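Local coordinates for protein peptidase (Yersinia bercovieri, PDB 5NYW) that is of unknown function but, as an ancestral beta-subunit (Anbu) of the proteasome and HslV family, is probably an Ntn-type peptidase that assembles into a multimer, at residues G11-S16 with D169-C174; P156-V161 with L176-S181. All coordinates share one frame; numbering follows the deposited sequence.

Contact 1 of 2, residues G11-S16 with D169-C174. Unlike the reference sequence in segment 11-16: A13 (reference Val).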
loop_
_atom_site.group_PDB
_atom_site.type_symbol
_atom_site.label_atom_id
_atom_site.label_comp_id
_atom_site.label_asym_id
_atom_site.label_seq_id
_atom_site.Cartn_x
_atom_site.Cartn_y
_atom_site.Cartn_z
ATOM N N GLY L 11 -21.019 47.471 7.308
ATOM C CA GLY L 11 -20.349 46.795 8.411
ATOM C C GLY L 11 -20.767 45.347 8.654
ATOM O O GLY L 11 -21.483 44.742 7.852
ATOM N N LEU L 12 -20.355 44.809 9.797
ATOM C CA LEU L 12 -20.682 43.439 10.172
ATOM C C LEU L 12 -21.487 43.390 11.467
ATOM O O LEU L 12 -21.293 44.216 12.362
ATOM C CB LEU L 12 -19.409 42.607 10.331
ATOM C CG LEU L 12 -18.584 42.182 9.123
ATOM C CD1 LEU L 12 -17.149 42.430 9.400
ATOM C CD2 LEU L 12 -18.787 40.697 8.962
ATOM N N ALA L 13 -22.403 42.427 11.548
ATOM C CA ALA L 13 -23.148 42.172 12.778
ATOM C C ALA L 13 -22.937 40.724 13.225
ATOM O O ALA L 13 -22.998 39.799 12.414
ATOM C CB ALA L 13 -24.657 42.478 12.585
ATOM N N PHE L 14 -22.693 40.524 14.514
ATOM C CA PHE L 14 -22.492 39.177 15.055
ATOM C C PHE L 14 -23.424 38.868 16.217
ATOM O O PHE L 14 -23.672 39.734 17.066
ATOM C CB PHE L 14 -21.049 38.991 15.530
ATOM C CG PHE L 14 -20.020 39.301 14.494
ATOM C CD1 PHE L 14 -19.576 38.320 13.629
ATOM C CD2 PHE L 14 -19.492 40.568 14.380
ATOM C CE1 PHE L 14 -18.623 38.595 12.664
ATOM C CE2 PHE L 14 -18.527 40.845 13.416
ATOM C CZ PHE L 14 -18.098 39.862 12.561
ATOM N N ALA L 15 -23.922 37.634 16.284
ATOM C CA ALA L 15 -24.678 37.210 17.472
ATOM C C ALA L 15 -24.449 35.741 17.845
ATOM O O ALA L 15 -24.554 34.845 17.006
ATOM C CB ALA L 15 -26.134 37.463 17.265
ATOM N N SER L 16 -24.141 35.513 19.118
ATOM C CA SER L 16 -23.957 34.170 19.642
ATOM C C SER L 16 -24.680 33.957 20.959
ATOM O O SER L 16 -24.656 34.822 21.843
ATOM C CB SER L 16 -22.468 33.883 19.863
ATOM O OG SER L 16 -21.755 33.864 18.644
ATOM N N ASP L 169 -28.012 48.756 12.357
ATOM C CA ASP L 169 -28.913 48.618 13.505
ATOM C C ASP L 169 -30.056 47.660 13.203
ATOM O O ASP L 169 -30.462 46.883 14.068
ATOM C CB ASP L 169 -29.455 49.965 13.947
ATOM C CG ASP L 169 -28.443 50.754 14.734
ATOM O OD1 ASP L 169 -27.289 50.287 14.847
ATOM O OD2 ASP L 169 -28.806 51.830 15.255
ATOM N N GLN L 170 -30.539 47.682 11.967
ATOM C CA GLN L 170 -31.598 46.774 11.578
ATOM C C GLN L 170 -31.071 45.343 11.478
ATOM O O GLN L 170 -31.814 44.389 11.724
ATOM C CB GLN L 170 -32.219 47.194 10.249
ATOM C CG GLN L 170 -32.994 48.491 10.278
ATOM C CD GLN L 170 -33.778 48.685 8.994
ATOM O OE1 GLN L 170 -33.586 47.956 8.020
ATOM N NE2 GLN L 170 -34.683 49.657 8.991
ATOM N N ALA L 171 -29.808 45.186 11.087
ATOM C CA ALA L 171 -29.192 43.858 11.044
ATOM C C ALA L 171 -29.070 43.248 12.432
ATOM O O ALA L 171 -29.369 42.076 12.650
ATOM C CB ALA L 171 -27.848 43.928 10.399
ATOM N N MET L 172 -28.639 44.054 13.385
ATOM C CA MET L 172 -28.544 43.560 14.739
ATOM C C MET L 172 -29.943 43.240 15.268
ATOM O O MET L 172 -30.134 42.209 15.918
ATOM C CB MET L 172 -27.848 44.574 15.644
ATOM C CG MET L 172 -27.775 44.101 17.098
ATOM S SD MET L 172 -27.013 42.457 17.279
ATOM C CE MET L 172 -25.307 42.826 16.910
ATOM N N GLN L 173 -30.922 44.086 14.941
ATOM C CA GLN L 173 -32.320 43.810 15.318
ATOM C C GLN L 173 -32.806 42.485 14.758
ATOM O O GLN L 173 -33.422 41.687 15.465
ATOM C CB GLN L 173 -33.269 44.908 14.833
ATOM C CG GLN L 173 -33.246 46.162 15.666
ATOM C CD GLN L 173 -34.154 47.247 15.116
ATOM O OE1 GLN L 173 -34.293 47.409 13.906
ATOM N NE2 GLN L 173 -34.812 47.967 16.015
ATOM N N CYS L 174 -32.487 42.243 13.496
ATOM C CA CYS L 174 -32.841 40.998 12.847
ATOM C C CYS L 174 -32.194 39.803 13.565
ATOM O O CYS L 174 -32.868 38.813 13.837
ATOM C CB CYS L 174 -32.425 41.055 11.380
ATOM S SG CYS L 174 -32.677 39.541 10.468
#
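A13 on the strand meets A171 and M172 on the helix, and every touch between 11-16 and 169-174 is van der Waals packing. The methyl groups of the two alanines face each other, with A13 CB 4.1 Å from A171 CB. Both side chains leave the backbone toward the other segment. The backbones come close here, A13 CA and M172 CA being 5.9 Å apart. Residue 13 is alanine in this chain and valine in the reference sequence.

M172 makes the second kind of touch, a methyl against the backbone. Its CG is anti to the backbone N (chi1 178°), and bends at chi2 and chi3 fold the thioether end back to the strand. M172 CE reaches F14 O at 3.5 Å and also lies 4.4 Å from A13 CB. The F14 side chain leaves the strand away from the helix and touches V45 and Q47 of strand 42-50.

This is the helix-on-sheet layering of the Ntn-hydrolase sandwich, in which two sheets lie between helical layers. Strand and helix run nearly parallel, at 19°, with their axes 8.2 Å apart. Strand 11-23 pairs with strands 2-7 and 193-199. M172 also touches V195 and I197 of the latter, and L241 of a second subunit.

Contact 2 of 2, residues P156-V161 with L176-S181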
loop_
_atom_site.group_PDB
_atom_site.type_symbol
_atom_site.label_atom_id
_atom_site.label_comp_id
_atom_site.label_asym_id
_atom_site.label_seq_id
_atom_site.Cartn_x
_atom_site.Cartn_y
_atom_site.Cartn_z
ATOM N N PRO L 156 -35.880 31.838 8.935
ATOM C CA PRO L 156 -36.981 32.488 8.209
ATOM C C PRO L 156 -37.038 34.006 8.339
ATOM O O PRO L 156 -37.422 34.665 7.374
ATOM C CB PRO L 156 -38.224 31.848 8.818
ATOM C CG PRO L 156 -37.779 30.483 9.205
ATOM C CD PRO L 156 -36.374 30.678 9.708
ATOM N N ILE L 157 -36.736 34.541 9.515
ATOM C CA ILE L 157 -36.764 35.973 9.683
ATOM C C ILE L 157 -35.593 36.628 8.937
ATOM O O ILE L 157 -35.739 37.724 8.383
ATOM C CB ILE L 157 -36.750 36.368 11.159
ATOM C CG1 ILE L 157 -36.954 37.871 11.290
ATOM C CG2 ILE L 157 -35.463 35.918 11.821
ATOM C CD1 ILE L 157 -38.227 38.368 10.608
ATOM N N ILE L 158 -34.444 35.958 8.899
ATOM C CA ILE L 158 -33.276 36.513 8.211
ATOM C C ILE L 158 -33.545 36.591 6.717
ATOM O O ILE L 158 -33.272 37.595 6.085
ATOM C CB ILE L 158 -32.002 35.686 8.465
ATOM C CG1 ILE L 158 -31.628 35.737 9.939
ATOM C CG2 ILE L 158 -30.829 36.242 7.692
ATOM C CD1 ILE L 158 -30.503 34.831 10.277
ATOM N N ASP L 159 -34.119 35.536 6.160
ATOM C CA ASP L 159 -34.463 35.531 4.748
ATOM C C ASP L 159 -35.507 36.586 4.412
ATOM O O ASP L 159 -35.569 37.057 3.279
ATOM C CB ASP L 159 -34.953 34.150 4.326
ATOM C CG ASP L 159 -33.824 33.130 4.226
ATOM O OD1 ASP L 159 -32.666 33.545 3.985
ATOM O OD2 ASP L 159 -34.100 31.919 4.415
ATOM N N ARG L 160 -36.348 36.958 5.374
ATOM C CA ARG L 160 -37.433 37.903 5.075
ATOM C C ARG L 160 -36.999 39.364 5.037
ATOM O O ARG L 160 -37.492 40.130 4.206
ATOM C CB ARG L 160 -38.554 37.781 6.108
ATOM C CG ARG L 160 -39.464 36.590 5.937
ATOM C CD ARG L 160 -40.576 36.625 6.979
ATOM N NE ARG L 160 -41.416 35.434 6.932
ATOM C CZ ARG L 160 -42.444 35.275 6.100
ATOM N NH1 ARG L 160 -42.766 36.245 5.251
ATOM N NH2 ARG L 160 -43.152 34.147 6.123
ATOM N N VAL L 161 -36.062 39.740 5.909
ATOM C CA VAL L 161 -35.758 41.150 6.097
ATOM C C VAL L 161 -34.302 41.556 5.829
ATOM O O VAL L 161 -34.035 42.726 5.566
ATOM C CB VAL L 161 -36.137 41.601 7.527
ATOM C CG1 VAL L 161 -37.543 41.170 7.869
ATOM C CG2 VAL L 161 -35.182 41.038 8.534
ATOM N N LEU L 176 -31.296 39.627 16.723
ATOM C CA LEU L 176 -31.939 39.466 18.038
ATOM C C LEU L 176 -33.288 38.726 17.965
ATOM O O LEU L 176 -33.601 37.903 18.836
ATOM C CB LEU L 176 -32.162 40.829 18.713
ATOM C CG LEU L 176 -30.873 41.544 19.105
ATOM C CD1 LEU L 176 -31.149 42.920 19.685
ATOM C CD2 LEU L 176 -30.066 40.693 20.066
ATOM N N ILE L 177 -34.079 39.023 16.935
ATOM C CA ILE L 177 -35.336 38.319 16.724
ATOM C C ILE L 177 -35.073 36.857 16.338
ATOM O O ILE L 177 -35.754 35.947 16.821
ATOM C CB ILE L 177 -36.200 39.026 15.649
ATOM C CG1 ILE L 177 -36.571 40.435 16.120
ATOM C CG2 ILE L 177 -37.461 38.214 15.331
ATOM C CD1 ILE L 177 -37.125 41.310 15.025
ATOM N N SER L 178 -34.062 36.647 15.492
ATOM C CA SER L 178 -33.614 35.312 15.093
ATOM C C SER L 178 -33.288 34.496 16.348
ATOM O O SER L 178 -33.667 33.338 16.462
ATOM C CB SER L 178 -32.391 35.427 14.172
ATOM O OG SER L 178 -31.969 34.173 13.656
ATOM N N MET L 179 -32.604 35.129 17.297
ATOM C CA MET L 179 -32.324 34.540 18.602
ATOM C C MET L 179 -33.589 34.258 19.394
ATOM O O MET L 179 -33.706 33.212 20.048
ATOM C CB MET L 179 -31.447 35.477 19.418
ATOM C CG MET L 179 -30.001 35.441 19.055
ATOM S SD MET L 179 -29.271 33.902 19.607
ATOM C CE MET L 179 -27.713 34.052 18.746
ATOM N N ASP L 180 -34.510 35.226 19.371
ATOM C CA ASP L 180 -35.774 35.125 20.090
ATOM C C ASP L 180 -36.544 33.887 19.654
ATOM O O ASP L 180 -36.949 33.073 20.490
ATOM C CB ASP L 180 -36.603 36.397 19.874
ATOM C CG ASP L 180 -38.050 36.271 20.389
ATOM O OD1 ASP L 180 -38.254 35.869 21.557
ATOM O OD2 ASP L 180 -38.990 36.618 19.625
ATOM N N SER L 181 -36.713 33.732 18.346
ATOM C CA SER L 181 -37.433 32.586 17.808
ATOM C C SER L 181 -36.728 31.253 18.117
ATOM O O SER L 181 -37.390 30.231 18.308
ATOM C CB SER L 181 -37.622 32.765 16.314
ATOM O OG SER L 181 -38.431 33.898 16.083
#
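This is a buried helix-helix contact, between the short helix 155-161 and the middle of helix 168-185, in the helical layer beside the sheet that holds strand 2-7. The two segments run roughly antiparallel, at 152°, with their axes 9.4 Å apart. I157 and S178 have the nearest CA atoms, 6.3 Å apart.

I157 carries most of the packing through its two branches. The I157 CG2 methyl rests on S178, 3.8 Å from S178 CA and 3.9 Å from S178 CB. The CG1 branch, anti to the backbone N (chi1 -173°), goes to the preceding residue instead, with I157 CG1 4.1 Å from I177 CG2. The I157 and I177 side chains cross at about a right angle. W225 of helix 216-234 touches both of them.

In the Ntn-hydrolase fold of proteasome subunits, helices stack on both outer faces of a two-sheet sandwich. Here I158 lies between helix and sheet. It touches Y2 and V4 of strand 2-7 and Y145 and Q147 of strand 145-149. I158 CD1, the end of an extended chain, comes 3.7 Å from S178 OG, an apolar touch on a polar atom.

That hydroxyl is buried, but it has polar partners elsewhere. S178 OG is hydrogen-bonded to Y2 OH and to G154 O, just ahead of the short helix. The serine thus ties helix 168-185 to the strand and to the entry of helix 155-161, while its carbon atoms pack on I157.

Some polar residues of both helices reach the subunit interface. R160 makes a salt bridge to D180 of a second subunit. Within its own chain, D180 OD1 pairs with R184 and R222.

How the contacts relate
The centres of contacts 1 and 2 are 11 Å apart, and both use helix 168-185. Its first part packs on strand 11-23 in contact 1, and its middle packs on helix 155-161 in contact 2. The segments alternate along the chain: 11-16, 156-161, 169-174, 176-181. The two contacts also touch directly. C174 SG lies 3.5 Å from V161 CG2, and M179 CE is 3.7 Å from A15 O. Helix 168-185 thereby joins the sheet to the short helix within one proteasome-type subunit. Both contacts also reach a second subunit, so the same helix takes part in the packing of the 14-chain assembly.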